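Long-range contacts in maleate cis-trans isomerase (Pseudomonas putida, PDB 4FQ5), which probably catalyses the cis-trans isomerisation of the double bond of maleate, yielding fumarate: residues A[34-39]-A[66-71]; A[78-83]-A[101-106]; A[149-154]-A[213-218]; A[240-245]-A[266-271]. The protein carries 1 engineered substitution. One frame throughout, in Å; residues are numbered along the deposited sequence.

Contact 1: A[34-39]-A[66-71]; sequences VPSSNI and RMRMKH. With MAE (maleic acid), chain C.
Met69 O is gripped by Ser37 twice. Ser37 OG donates to Met69 O at 2.6 Å, and Ser37 N adds a weak bond to the same oxygen. The Ser37 hydroxyl sits between its own backbone N and carbonyl carbon (chi1 60°), which turns it to Met69; it also bonds Asn190. One residue back, Ser36 OG accepts from Met69 N at 3.2 Å and bonds Asp93 of the second subunit.

These serines carry on where two parallel strands end. Met67 N donates to Val34 O, and Ser36 N to Met67 O. Arg66 reaches back over the turn, with Ser36 O at the edge of its guanidinium. Its NE meets Ser36 O at 2.9 Å, nearly in the guanidinium plane and at 162°. Val34 CG2 lies over one face of that group, 3.6 Å from Arg66 NH1. Glu42 forms a salt bridge with NH1, so the flat group is held at more than one corner.

The ligand side is set by the type I turn from Pro35 to Asn38. Asn38 ND2 donates to maleic acid O1 at 2.7 Å. The Met69 chain bends at its last torsion (chi3 76°), and its CE touches both Pro35 CB and C2 of the ligand, the latter at 3.8 Å. Main-chain oxygens and serine hydroxyls thus fix the turn that presents Asn38, while Pro35 and Met69 give the ligand carbons an apolar wall.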
loop_
_atom_site.group_PDB
_atom_site.type_symbol
_atom_site.label_atom_id
_atom_site.label_comp_id
_atom_site.label_asym_id
_atom_site.label_seq_id
_atom_site.Cartn_x
_atom_site.Cartn_y
_atom_site.Cartn_z
ATOM N N VAL A 34 22.590 -3.249 -11.295
ATOM C CA VAL A 34 23.114 -2.994 -9.948
ATOM C C VAL A 34 24.393 -3.781 -9.668
ATOM O O VAL A 34 24.535 -4.913 -10.142
ATOM C CB VAL A 34 22.064 -3.280 -8.831
ATOM C CG1 VAL A 34 20.801 -2.454 -9.041
ATOM C CG2 VAL A 34 21.705 -4.759 -8.757
ATOM N N PRO A 35 25.326 -3.186 -8.891
ATOM C CA PRO A 35 26.437 -3.971 -8.357
ATOM C C PRO A 35 25.889 -5.176 -7.604
ATOM O O PRO A 35 24.849 -5.070 -6.952
ATOM C CB PRO A 35 27.117 -3.000 -7.384
ATOM C CG PRO A 35 26.819 -1.653 -7.943
ATOM C CD PRO A 35 25.426 -1.761 -8.510
ATOM N N SER A 36 26.562 -6.318 -7.700
ATOM C CA SER A 36 26.038 -7.550 -7.098
ATOM C C SER A 36 25.782 -7.413 -5.583
ATOM O O SER A 36 24.797 -7.950 -5.059
ATOM C CB SER A 36 26.976 -8.723 -7.377
ATOM O OG SER A 36 28.237 -8.521 -6.758
ATOM N N SER A 37 26.666 -6.687 -4.898
ATOM C CA SER A 37 26.572 -6.498 -3.449
ATOM C C SER A 37 25.648 -5.342 -3.047
ATOM O O SER A 37 25.404 -5.127 -1.853
ATOM C CB SER A 37 27.960 -6.259 -2.867
ATOM O OG SER A 37 28.535 -5.109 -3.444
ATOM N N ASN A 38 25.152 -4.596 -4.035
ATOM C CA ASN A 38 24.266 -3.472 -3.764
ATOM C C ASN A 38 22.879 -3.970 -3.361
ATOM O O ASN A 38 22.306 -4.833 -4.028
ATOM C CB ASN A 38 24.193 -2.528 -4.970
ATOM C CG ASN A 38 23.445 -1.240 -4.667
ATOM O OD1 ASN A 38 22.225 -1.231 -4.547
ATOM N ND2 ASN A 38 24.180 -0.140 -4.551
ATOM N N ILE A 39 22.362 -3.429 -2.258
ATOM C CA ILE A 39 21.017 -3.756 -1.765
ATOM C C ILE A 39 20.129 -2.512 -1.683
ATOM O O ILE A 39 18.899 -2.610 -1.656
ATOM C CB ILE A 39 21.045 -4.454 -0.382
ATOM C CG1 ILE A 39 21.843 -3.637 0.642
ATOM C CG2 ILE A 39 21.588 -5.875 -0.496
ATOM C CD1 ILE A 39 21.426 -3.890 2.079
ATOM N N ARG A 66 22.703 -8.039 -12.414
ATOM C CA ARG A 66 23.842 -7.783 -11.544
ATOM C C ARG A 66 25.184 -7.851 -12.265
ATOM O O ARG A 66 25.399 -8.697 -13.135
ATOM C CB ARG A 66 23.835 -8.750 -10.349
ATOM C CG ARG A 66 22.822 -8.362 -9.286
ATOM C CD ARG A 66 22.776 -9.313 -8.094
ATOM N NE ARG A 66 22.609 -8.530 -6.872
ATOM C CZ ARG A 66 21.525 -7.816 -6.572
ATOM N NH1 ARG A 66 20.462 -7.804 -7.384
ATOM N NH2 ARG A 66 21.500 -7.113 -5.449
ATOM N N MET A 67 26.064 -6.928 -11.884
ATOM C CA MET A 67 27.459 -6.888 -12.313
ATOM C C MET A 67 28.317 -6.963 -11.048
ATOM O O MET A 67 28.175 -6.138 -10.147
ATOM C CB MET A 67 27.735 -5.602 -13.105
ATOM C CG MET A 67 27.095 -4.341 -12.524
ATOM S SD MET A 67 27.424 -2.866 -13.499
ATOM C CE MET A 67 26.939 -1.582 -12.369
ATOM N N ARG A 68 29.182 -7.965 -10.969
ATOM C CA ARG A 68 29.872 -8.274 -9.716
ATOM C C ARG A 68 30.806 -7.186 -9.210
ATOM O O ARG A 68 31.659 -6.693 -9.945
ATOM C CB ARG A 68 30.628 -9.595 -9.805
ATOM C CG ARG A 68 29.775 -10.804 -9.466
ATOM C CD ARG A 68 30.650 -11.976 -9.065
ATOM N NE ARG A 68 30.719 -12.146 -7.616
ATOM C CZ ARG A 68 31.649 -12.854 -6.985
ATOM N NH1 ARG A 68 32.615 -13.456 -7.668
ATOM N NH2 ARG A 68 31.612 -12.961 -5.668
ATOM N N MET A 69 30.605 -6.818 -7.948
ATOM C CA MET A 69 31.525 -5.973 -7.186
ATOM C C MET A 69 31.237 -6.153 -5.700
ATOM O O MET A 69 30.077 -6.143 -5.286
ATOM C CB MET A 69 31.395 -4.494 -7.557
ATOM C CG MET A 69 32.158 -3.587 -6.600
ATOM S SD MET A 69 32.190 -1.854 -7.052
ATOM C CE MET A 69 30.531 -1.349 -6.592
ATOM N N LYS A 70 32.297 -6.318 -4.914
ATOM C CA LYS A 70 32.197 -6.471 -3.465
ATOM C C LYS A 70 32.889 -5.320 -2.733
ATOM O O LYS A 70 32.507 -4.975 -1.621
ATOM C CB LYS A 70 32.807 -7.800 -3.022
ATOM C CG LYS A 70 32.131 -9.037 -3.602
ATOM C CD LYS A 70 32.935 -10.295 -3.313
ATOM C CE LYS A 70 32.721 -10.804 -1.895
ATOM N NZ LYS A 70 31.337 -11.328 -1.678
ATOM N N HIS A 71 33.910 -4.739 -3.361
ATOM C CA HIS A 71 34.676 -3.647 -2.765
ATOM C C HIS A 71 34.824 -2.531 -3.738
ATOM O O HIS A 71 35.129 -2.756 -4.911
ATOM C CB HIS A 71 36.044 -4.132 -2.282
ATOM C CG HIS A 71 35.959 -5.248 -1.269
ATOM N ND1 HIS A 71 35.928 -5.022 0.056
ATOM C CD2 HIS A 71 35.860 -6.630 -1.437
ATOM C CE1 HIS A 71 35.829 -6.200 0.707
ATOM N NE2 HIS A 71 35.783 -7.180 -0.212
HETATM C C1 MAE C . 27.260 1.384 -5.010
HETATM O O1 MAE C . 26.813 0.276 -4.671
HETATM O O2 MAE C . 27.120 2.417 -4.338
HETATM C C2 MAE C . 28.022 1.458 -6.265
HETATM C C3 MAE C . 28.300 2.576 -6.911
HETATM C C4 MAE C . 27.869 3.929 -6.493
HETATM O O3 MAE C . 28.732 4.724 -6.131
HETATM O O4 MAE C . 26.684 4.275 -6.543
#

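Contact 2: A[78-83]-A[101-106]; sequences ARMDGD and YACLVA. With MAE (maleic acid), chain C.
Asp81 and Tyr101 meet at about a right angle, with carboxylate and ring planes 59° apart. Tyr101 OH lies 2.6 Å from Asp81 OD1; the bond is short but weak. The oxygen approaches the ring obliquely. The other carboxylate oxygen, OD2, bonds Tyr114, so the two oxygens of the buried Asp81 each face a tyrosine hydroxyl, the one on Tyr101 only weakly bonded.

Met80 leaves the helix toward 101-106. Its CG lies opposite the backbone N (chi1 -171°), and a bend at chi3 brings CE against Cys103 and Ala106. CE is 4.0 Å from Cys103 CB. Its 3.3 Å to Ala106 CB is tighter than usual for two carbons.

On Cys103 the sulfur extends away from the backbone N (chi1 -175°). Cys103 SG is covalently bonded to C3 of the ligand at 1.9 Å, in keeping with its predicted role as nucleophile. Cys103 is the N-cap of a helix, and Leu104 N and Val105 N donate weakly to ligand O4 and O3.

Helix 74-81 therefore packs against the end of strand 98-101 and the start of helix 104-108. Met80 also touches Pro35 on strand 27-35 and Met67 on strand 59-67.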
loop_
_atom_site.group_PDB
_atom_site.type_symbol
_atom_site.label_atom_id
_atom_site.label_comp_id
_atom_site.label_asym_id
_atom_site.label_seq_id
_atom_site.Cartn_x
_atom_site.Cartn_y
_atom_site.Cartn_z
ATOM N N ALA A 78 36.236 -0.845 -12.550
ATOM C CA ALA A 78 36.565 -1.019 -13.969
ATOM C C ALA A 78 36.094 -2.378 -14.490
ATOM O O ALA A 78 35.484 -2.461 -15.558
ATOM C CB ALA A 78 38.063 -0.832 -14.205
ATOM N N ARG A 79 36.358 -3.432 -13.722
ATOM C CA ARG A 79 35.913 -4.782 -14.072
ATOM C C ARG A 79 34.386 -4.863 -14.138
ATOM O O ARG A 79 33.825 -5.415 -15.086
ATOM C CB ARG A 79 36.431 -5.799 -13.058
ATOM C CG ARG A 79 36.368 -7.239 -13.550
ATOM C CD ARG A 79 35.814 -8.171 -12.486
ATOM N NE ARG A 79 34.418 -7.854 -12.168
ATOM C CZ ARG A 79 33.358 -8.328 -12.823
ATOM N NH1 ARG A 79 32.139 -7.967 -12.447
ATOM N NH2 ARG A 79 33.507 -9.156 -13.853
ATOM N N MET A 80 33.730 -4.303 -13.123
ATOM C CA MET A 80 32.272 -4.294 -13.041
ATOM C C MET A 80 31.631 -3.632 -14.262
ATOM O O MET A 80 30.686 -4.180 -14.849
ATOM C CB MET A 80 31.812 -3.591 -11.762
ATOM C CG MET A 80 30.322 -3.713 -11.492
ATOM S SD MET A 80 29.721 -2.587 -10.218
ATOM C CE MET A 80 30.142 -0.991 -10.902
ATOM N N ASP A 81 32.144 -2.463 -14.641
ATOM C CA ASP A 81 31.614 -1.737 -15.799
ATOM C C ASP A 81 31.711 -2.555 -17.086
ATOM O O ASP A 81 30.871 -2.418 -17.965
ATOM C CB ASP A 81 32.307 -0.388 -15.982
ATOM C CG ASP A 81 31.630 0.468 -17.031
ATOM O OD1 ASP A 81 30.461 0.867 -16.817
ATOM O OD2 ASP A 81 32.260 0.745 -18.076
ATOM N N GLY A 82 32.735 -3.400 -17.181
ATOM C CA GLY A 82 32.898 -4.315 -18.314
ATOM C C GLY A 82 31.722 -5.263 -18.526
ATOM O O GLY A 82 31.517 -5.748 -19.631
ATOM N N ASP A 83 30.946 -5.526 -17.470
ATOM C CA ASP A 83 29.760 -6.395 -17.570
ATOM C C ASP A 83 28.493 -5.650 -17.981
ATOM O O ASP A 83 27.403 -6.231 -18.043
ATOM C CB ASP A 83 29.522 -7.121 -16.246
ATOM C CG ASP A 83 30.577 -8.165 -15.958
ATOM O OD1 ASP A 83 31.297 -8.584 -16.890
ATOM O OD2 ASP A 83 30.683 -8.573 -14.792
ATOM N N TYR A 101 21.395 2.438 -14.769
ATOM C CA TYR A 101 22.705 1.958 -14.338
ATOM C C TYR A 101 22.944 2.595 -12.978
ATOM O O TYR A 101 23.100 3.814 -12.874
ATOM C CB TYR A 101 23.765 2.393 -15.355
ATOM C CG TYR A 101 25.187 1.918 -15.122
ATOM C CD1 TYR A 101 25.796 1.044 -16.019
ATOM C CD2 TYR A 101 25.944 2.379 -14.038
ATOM C CE1 TYR A 101 27.110 0.619 -15.838
ATOM C CE2 TYR A 101 27.254 1.954 -13.842
ATOM C CZ TYR A 101 27.836 1.078 -14.751
ATOM O OH TYR A 101 29.138 0.655 -14.580
ATOM N N ALA A 102 22.968 1.763 -11.940
ATOM C CA ALA A 102 22.929 2.239 -10.551
ATOM C C ALA A 102 24.208 2.895 -9.996
ATOM O O ALA A 102 24.121 3.854 -9.233
ATOM C CB ALA A 102 22.467 1.123 -9.628
ATOM N N CYS A 103 25.391 2.433 -10.358
ATOM C CA CYS A 103 26.590 2.901 -9.662
ATOM C C CYS A 103 27.236 4.175 -10.227
ATOM O O CYS A 103 27.882 4.186 -11.253
ATOM C CB CYS A 103 27.608 1.775 -9.572
ATOM S SG CYS A 103 29.090 2.107 -8.623
ATOM N N LEU A 104 27.057 5.240 -9.481
ATOM C CA LEU A 104 27.551 6.580 -9.805
ATOM C C LEU A 104 29.066 6.620 -10.001
ATOM O O LEU A 104 29.548 7.150 -10.994
ATOM C CB LEU A 104 27.139 7.548 -8.683
ATOM C CG LEU A 104 27.527 9.020 -8.431
ATOM C CD1 LEU A 104 29.007 9.365 -8.581
ATOM C CD2 LEU A 104 26.656 10.008 -9.183
ATOM N N VAL A 105 29.805 6.066 -9.045
ATOM C CA VAL A 105 31.261 6.172 -9.053
ATOM C C VAL A 105 31.918 5.337 -10.170
ATOM O O VAL A 105 32.982 5.691 -10.674
ATOM C CB VAL A 105 31.870 5.893 -7.657
ATOM C CG1 VAL A 105 31.872 4.403 -7.326
ATOM C CG2 VAL A 105 33.264 6.489 -7.556
ATOM N N ALA A 106 31.267 4.243 -10.554
ATOM C CA ALA A 106 31.765 3.378 -11.621
ATOM C C ALA A 106 31.789 4.137 -12.943
ATOM O O ALA A 106 32.741 4.023 -13.720
ATOM C CB ALA A 106 30.896 2.139 -11.737
HETATM C C1 MAE C . 27.260 1.384 -5.010
HETATM O O1 MAE C . 26.813 0.276 -4.671
HETATM O O2 MAE C . 27.120 2.417 -4.338
HETATM C C2 MAE C . 28.022 1.458 -6.265
HETATM C C3 MAE C . 28.300 2.576 -6.911
HETATM C C4 MAE C . 27.869 3.929 -6.493
HETATM O O3 MAE C . 28.732 4.724 -6.131
HETATM O O4 MAE C . 26.684 4.275 -6.543
#

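Contact 3: A[149-154]-A[213-218]; sequences LGAKRV and VDAIVI
Asp214 OD2 takes the backbone N-H of Lys152 at 2.8 Å, nearly straight at 164°. It uses its anti lone pair, the one facing away from the other carboxylate oxygen. Arg153 N adds a weak bond to the same OD2. The Asp214 carboxylate swings back beside its own backbone N (chi1 -67°) to meet these two amides. Asp214 N in turn donates to Arg153 O at 2.9 Å, from above the carbonyl plane. Ala215 N makes a second, weak bond to that oxygen. Asp214 thus ties to 152-153 with both its carboxylate and its main chain, just before strand 215-217 begins.

The Arg153 side chain takes its charged partners from beyond the two segments, in salt bridges with Asp212 and Glu178.

Outward from these bonds the contact becomes apolar. Ala151 CB rests 3.6 Å from Asp214 CB and also touches Ala215 CB. Val154 pairs with Ala215 in a parallel bridge, and their side chains lie on the same face of the sheet. There Val154 CG2 meets Ala215 CB at 4.0 Å. The Val154 and Val217 side chains cross at a slant, with Val154 CG1 3.9 Å from Val217 CG2. Val213 CG2 packs on the main chain of Val154, 3.5 Å from its carbonyl carbon.

Gly150, with positive phi, closes helix 138-149 in a Schellman motif and lets the chain turn into strand 153-158. Helix end, short loop and neighbouring parallel strands are the usual make-up of an alternating alpha/beta sheet. Here strands 153-158 and 215-217 are the central pair of four.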
loop_
_atom_site.group_PDB
_atom_site.type_symbol
_atom_site.label_atom_id
_atom_site.label_comp_id
_atom_site.label_asym_id
_atom_site.label_seq_id
_atom_site.Cartn_x
_atom_site.Cartn_y
_atom_site.Cartn_z
ATOM N N LEU A 149 17.263 21.558 -10.776
ATOM C CA LEU A 149 17.094 22.390 -9.590
ATOM C C LEU A 149 17.591 23.821 -9.805
ATOM O O LEU A 149 17.238 24.730 -9.047
ATOM C CB LEU A 149 17.828 21.758 -8.407
ATOM C CG LEU A 149 17.099 20.926 -7.340
ATOM C CD1 LEU A 149 15.655 20.565 -7.665
ATOM C CD2 LEU A 149 17.923 19.694 -7.018
ATOM N N GLY A 150 18.412 24.020 -10.837
ATOM C CA GLY A 150 19.052 25.315 -11.071
ATOM C C GLY A 150 20.159 25.586 -10.066
ATOM O O GLY A 150 20.613 26.720 -9.926
ATOM N N ALA A 151 20.592 24.539 -9.366
ATOM C CA ALA A 151 21.661 24.644 -8.384
ATOM C C ALA A 151 23.017 24.805 -9.080
ATOM O O ALA A 151 23.333 24.077 -10.017
ATOM C CB ALA A 151 21.659 23.429 -7.466
ATOM N N LYS A 152 23.798 25.779 -8.623
ATOM C CA LYS A 152 25.086 26.108 -9.235
ATOM C C LYS A 152 26.257 25.595 -8.408
ATOM O O LYS A 152 27.355 25.365 -8.928
ATOM C CB LYS A 152 25.214 27.623 -9.410
ATOM C CG LYS A 152 25.147 28.088 -10.849
ATOM C CD LYS A 152 23.725 28.197 -11.369
ATOM C CE LYS A 152 23.726 28.112 -12.886
ATOM N NZ LYS A 152 22.597 28.865 -13.502
ATOM N N ARG A 153 26.006 25.439 -7.114
ATOM C CA ARG A 153 27.011 25.032 -6.160
ATOM C C ARG A 153 26.363 23.978 -5.273
ATOM O O ARG A 153 25.181 24.071 -4.939
ATOM C CB ARG A 153 27.469 26.238 -5.337
ATOM C CG ARG A 153 28.778 26.052 -4.589
ATOM C CD ARG A 153 29.350 27.396 -4.157
ATOM N NE ARG A 153 30.813 27.377 -4.095
ATOM C CZ ARG A 153 31.517 27.071 -3.009
ATOM N NH1 ARG A 153 32.840 27.083 -3.047
ATOM N NH2 ARG A 153 30.902 26.753 -1.879
ATOM N N VAL A 154 27.148 22.983 -4.889
ATOM C CA VAL A 154 26.613 21.809 -4.232
ATOM C C VAL A 154 27.551 21.337 -3.120
ATOM O O VAL A 154 28.771 21.478 -3.220
ATOM C CB VAL A 154 26.322 20.730 -5.312
ATOM C CG1 VAL A 154 26.925 19.377 -4.987
ATOM C CG2 VAL A 154 24.833 20.659 -5.622
ATOM N N VAL A 213 25.736 27.024 -0.340
ATOM C CA VAL A 213 25.459 25.939 -1.267
ATOM C C VAL A 213 24.008 26.039 -1.752
ATOM O O VAL A 213 23.149 26.534 -1.022
ATOM C CB VAL A 213 25.786 24.600 -0.560
ATOM C CG1 VAL A 213 24.711 23.549 -0.756
ATOM C CG2 VAL A 213 27.175 24.110 -0.949
ATOM N N ASP A 214 23.737 25.605 -2.983
ATOM C CA ASP A 214 22.368 25.641 -3.520
ATOM C C ASP A 214 21.582 24.350 -3.260
ATOM O O ASP A 214 20.361 24.377 -3.100
ATOM C CB ASP A 214 22.369 25.950 -5.018
ATOM C CG ASP A 214 22.858 27.357 -5.335
ATOM O OD1 ASP A 214 22.759 28.254 -4.467
ATOM O OD2 ASP A 214 23.333 27.565 -6.472
ATOM N N ALA A 215 22.286 23.223 -3.241
ATOM C CA ALA A 215 21.666 21.933 -2.970
ATOM C C ALA A 215 22.662 21.026 -2.268
ATOM O O ALA A 215 23.874 21.218 -2.383
ATOM C CB ALA A 215 21.161 21.291 -4.261
ATOM N N ILE A 216 22.142 20.052 -1.527
ATOM C CA ILE A 216 22.964 19.115 -0.780
ATOM C C ILE A 216 22.768 17.728 -1.375
ATOM O O ILE A 216 21.629 17.259 -1.533
ATOM C CB ILE A 216 22.605 19.115 0.725
ATOM C CG1 ILE A 216 22.900 20.486 1.350
ATOM C CG2 ILE A 216 23.363 18.026 1.473
ATOM C CD1 ILE A 216 22.141 20.766 2.638
ATOM N N VAL A 217 23.881 17.092 -1.731
ATOM C CA VAL A 217 23.868 15.711 -2.180
ATOM C C VAL A 217 24.166 14.865 -0.955
ATOM O O VAL A 217 25.326 14.736 -0.544
ATOM C CB VAL A 217 24.895 15.452 -3.307
ATOM C CG1 VAL A 217 24.893 13.985 -3.715
ATOM C CG2 VAL A 217 24.596 16.333 -4.513
ATOM N N ILE A 218 23.106 14.314 -0.367
ATOM C CA ILE A 218 23.195 13.549 0.876
ATOM C C ILE A 218 23.915 12.210 0.680
ATOM O O ILE A 218 24.492 11.670 1.622
ATOM C CB ILE A 218 21.794 13.351 1.526
ATOM C CG1 ILE A 218 21.914 12.787 2.945
ATOM C CG2 ILE A 218 20.890 12.480 0.652
ATOM C CD1 ILE A 218 20.680 12.995 3.807
#

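Contact 4: A[240-245]-A[266-271]; sequences PVISAA and GTLLSG
This is a mainly apolar contact, bridged by a water, between the strand 241-243, outermost in its sheet within this chain, and the loop 266-271 that follows helix 244-255. No direct hydrogen bond joins the two segments.

Thr267 lies against the Pro240 ring, their side chains crossing at a slant. Thr267 CB is 3.7 Å from Pro240 CB, and the threonine methyl CG2 reaches along the ring to Pro240 CG at 4.1 Å. The hydroxyl turns beside its own backbone N (chi1 -61°). Thr267 OG1 touches Pro240 CA but has its polar partner in Glu234, which also bonds Val241 N.

Further along, Ile242 CG2 touches Leu268, 3.8 Å from Leu268 CB. Leu142, Ile146 and Leu149 of helix 138-149 also touch this isoleucine.

The water fills the polar part. It donates to Val241 O at 2.7 Å and accepts from Leu268 N at 2.9 Å, so the strand carbonyl and the loop amide are both served. Gly266 passes close by Val241 O with no side chain between them. Within the loop, Thr267 O takes both Ser270 N and Ser270 OG; the hydroxyl, at 2.8 Å, lies in the carbonyl plane.

The third subunit packs on Pro240, Thr267 and Ser270. A strand followed by a helix, with Ser243 as N-cap, is the beta-alpha step of a parallel alpha/beta sheet, and the loop after the helix returns to pack beside the start of the strand.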
loop_
_atom_site.group_PDB
_atom_site.type_symbol
_atom_site.label_atom_id
_atom_site.label_comp_id
_atom_site.label_asym_id
_atom_site.label_seq_id
_atom_site.Cartn_x
_atom_site.Cartn_y
_atom_site.Cartn_z
ATOM N N PRO A 240 17.482 22.308 -0.768
ATOM C CA PRO A 240 17.094 21.084 -1.461
ATOM C C PRO A 240 18.111 19.981 -1.196
ATOM O O PRO A 240 19.329 20.235 -1.195
ATOM C CB PRO A 240 17.124 21.486 -2.937
ATOM C CG PRO A 240 16.912 22.961 -2.933
ATOM C CD PRO A 240 17.561 23.463 -1.681
ATOM N N VAL A 241 17.610 18.778 -0.938
ATOM C CA VAL A 241 18.466 17.622 -0.726
ATOM C C VAL A 241 18.136 16.572 -1.775
ATOM O O VAL A 241 16.964 16.250 -2.001
ATOM C CB VAL A 241 18.303 17.043 0.693
ATOM C CG1 VAL A 241 19.102 15.759 0.866
ATOM C CG2 VAL A 241 18.722 18.066 1.738
ATOM N N ILE A 242 19.177 16.067 -2.431
ATOM C CA ILE A 242 19.037 14.988 -3.396
ATOM C C ILE A 242 20.028 13.886 -3.078
ATOM O O ILE A 242 20.966 14.084 -2.301
ATOM C CB ILE A 242 19.253 15.468 -4.850
ATOM C CG1 ILE A 242 20.670 16.043 -5.031
ATOM C CG2 ILE A 242 18.166 16.456 -5.241
ATOM C CD1 ILE A 242 20.969 16.507 -6.441
ATOM N N SER A 243 19.798 12.723 -3.678
ATOM C CA SER A 243 20.713 11.603 -3.590
ATOM C C SER A 243 20.799 10.992 -4.974
ATOM O O SER A 243 19.935 11.255 -5.816
ATOM C CB SER A 243 20.198 10.567 -2.593
ATOM O OG SER A 243 18.993 9.982 -3.056
ATOM N N ALA A 244 21.833 10.184 -5.214
ATOM C CA ALA A 244 21.958 9.479 -6.490
ATOM C C ALA A 244 20.692 8.661 -6.777
ATOM O O ALA A 244 20.210 8.638 -7.905
ATOM C CB ALA A 244 23.188 8.585 -6.495
ATOM N N ALA A 245 20.151 8.018 -5.742
ATOM C CA ALA A 245 18.921 7.221 -5.862
ATOM C C ALA A 245 17.733 8.088 -6.250
ATOM O O ALA A 245 16.964 7.731 -7.149
ATOM C CB ALA A 245 18.632 6.488 -4.558
ATOM N N GLY A 266 12.009 14.454 -1.343
ATOM C CA GLY A 266 12.710 15.738 -1.299
ATOM C C GLY A 266 12.321 16.676 -2.420
ATOM O O GLY A 266 11.431 16.376 -3.221
ATOM N N THR A 267 13.011 17.810 -2.488
ATOM C CA THR A 267 12.689 18.896 -3.414
ATOM C C THR A 267 12.618 18.476 -4.890
ATOM O O THR A 267 11.685 18.859 -5.600
ATOM C CB THR A 267 13.684 20.066 -3.216
ATOM O OG1 THR A 267 13.561 20.556 -1.877
ATOM C CG2 THR A 267 13.425 21.199 -4.187
ATOM N N LEU A 268 13.587 17.683 -5.348
ATOM C CA LEU A 268 13.641 17.277 -6.763
ATOM C C LEU A 268 12.374 16.521 -7.153
ATOM O O LEU A 268 11.899 16.615 -8.290
ATOM C CB LEU A 268 14.852 16.374 -7.017
ATOM C CG LEU A 268 15.652 16.448 -8.329
ATOM C CD1 LEU A 268 16.296 15.105 -8.649
ATOM C CD2 LEU A 268 14.872 16.972 -9.525
ATOM N N LEU A 269 11.830 15.778 -6.195
ATOM C CA LEU A 269 10.616 14.990 -6.403
ATOM C C LEU A 269 9.373 15.658 -5.801
ATOM O O LEU A 269 8.380 14.995 -5.483
ATOM C CB LEU A 269 10.820 13.593 -5.830
ATOM C CG LEU A 269 11.157 12.412 -6.761
ATOM C CD1 LEU A 269 11.402 12.754 -8.228
ATOM C CD2 LEU A 269 12.275 11.562 -6.162
ATOM N N SER A 270 9.435 16.979 -5.663
ATOM C CA SER A 270 8.330 17.759 -5.108
ATOM C C SER A 270 7.136 17.806 -6.057
ATOM O O SER A 270 6.005 18.066 -5.634
ATOM C CB SER A 270 8.789 19.186 -4.816
ATOM O OG SER A 270 9.091 19.865 -6.024
ATOM N N GLY A 271 7.396 17.565 -7.338
ATOM C CA GLY A 271 6.396 17.765 -8.375
ATOM C C GLY A 271 6.612 19.062 -9.136
ATOM O O GLY A 271 5.946 19.315 -10.142
HETATM O O HOH W 1 14.954 15.707 -3.784
#

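Overall arrangement
Contacts 1 and 2 touch each other and the ligand on one side of the chain's centre; contacts 3 and 4 share a different sheet on the other. Contact 1 joins strands 27-35 and 59-67, and Met80 of contact 2 packs on Met67 and Met69 from it. In contact 3, strand 215-217 neighbours strand 241-243 of contact 4, and the backbone of Ile216 hydrogen-bonds to those of Pro240 and Ile242. Contacts 1, 2 and 4 are buried, contact 3 only partly. Contact 1 is rich in hydrogen bonds, contact 2 pairs methionine packing with a cysteine covalently bonded to the ligand, contact 3 combines the bonds of one aspartate with a parallel strand pairing, and contact 4 relies on apolar packing and a water.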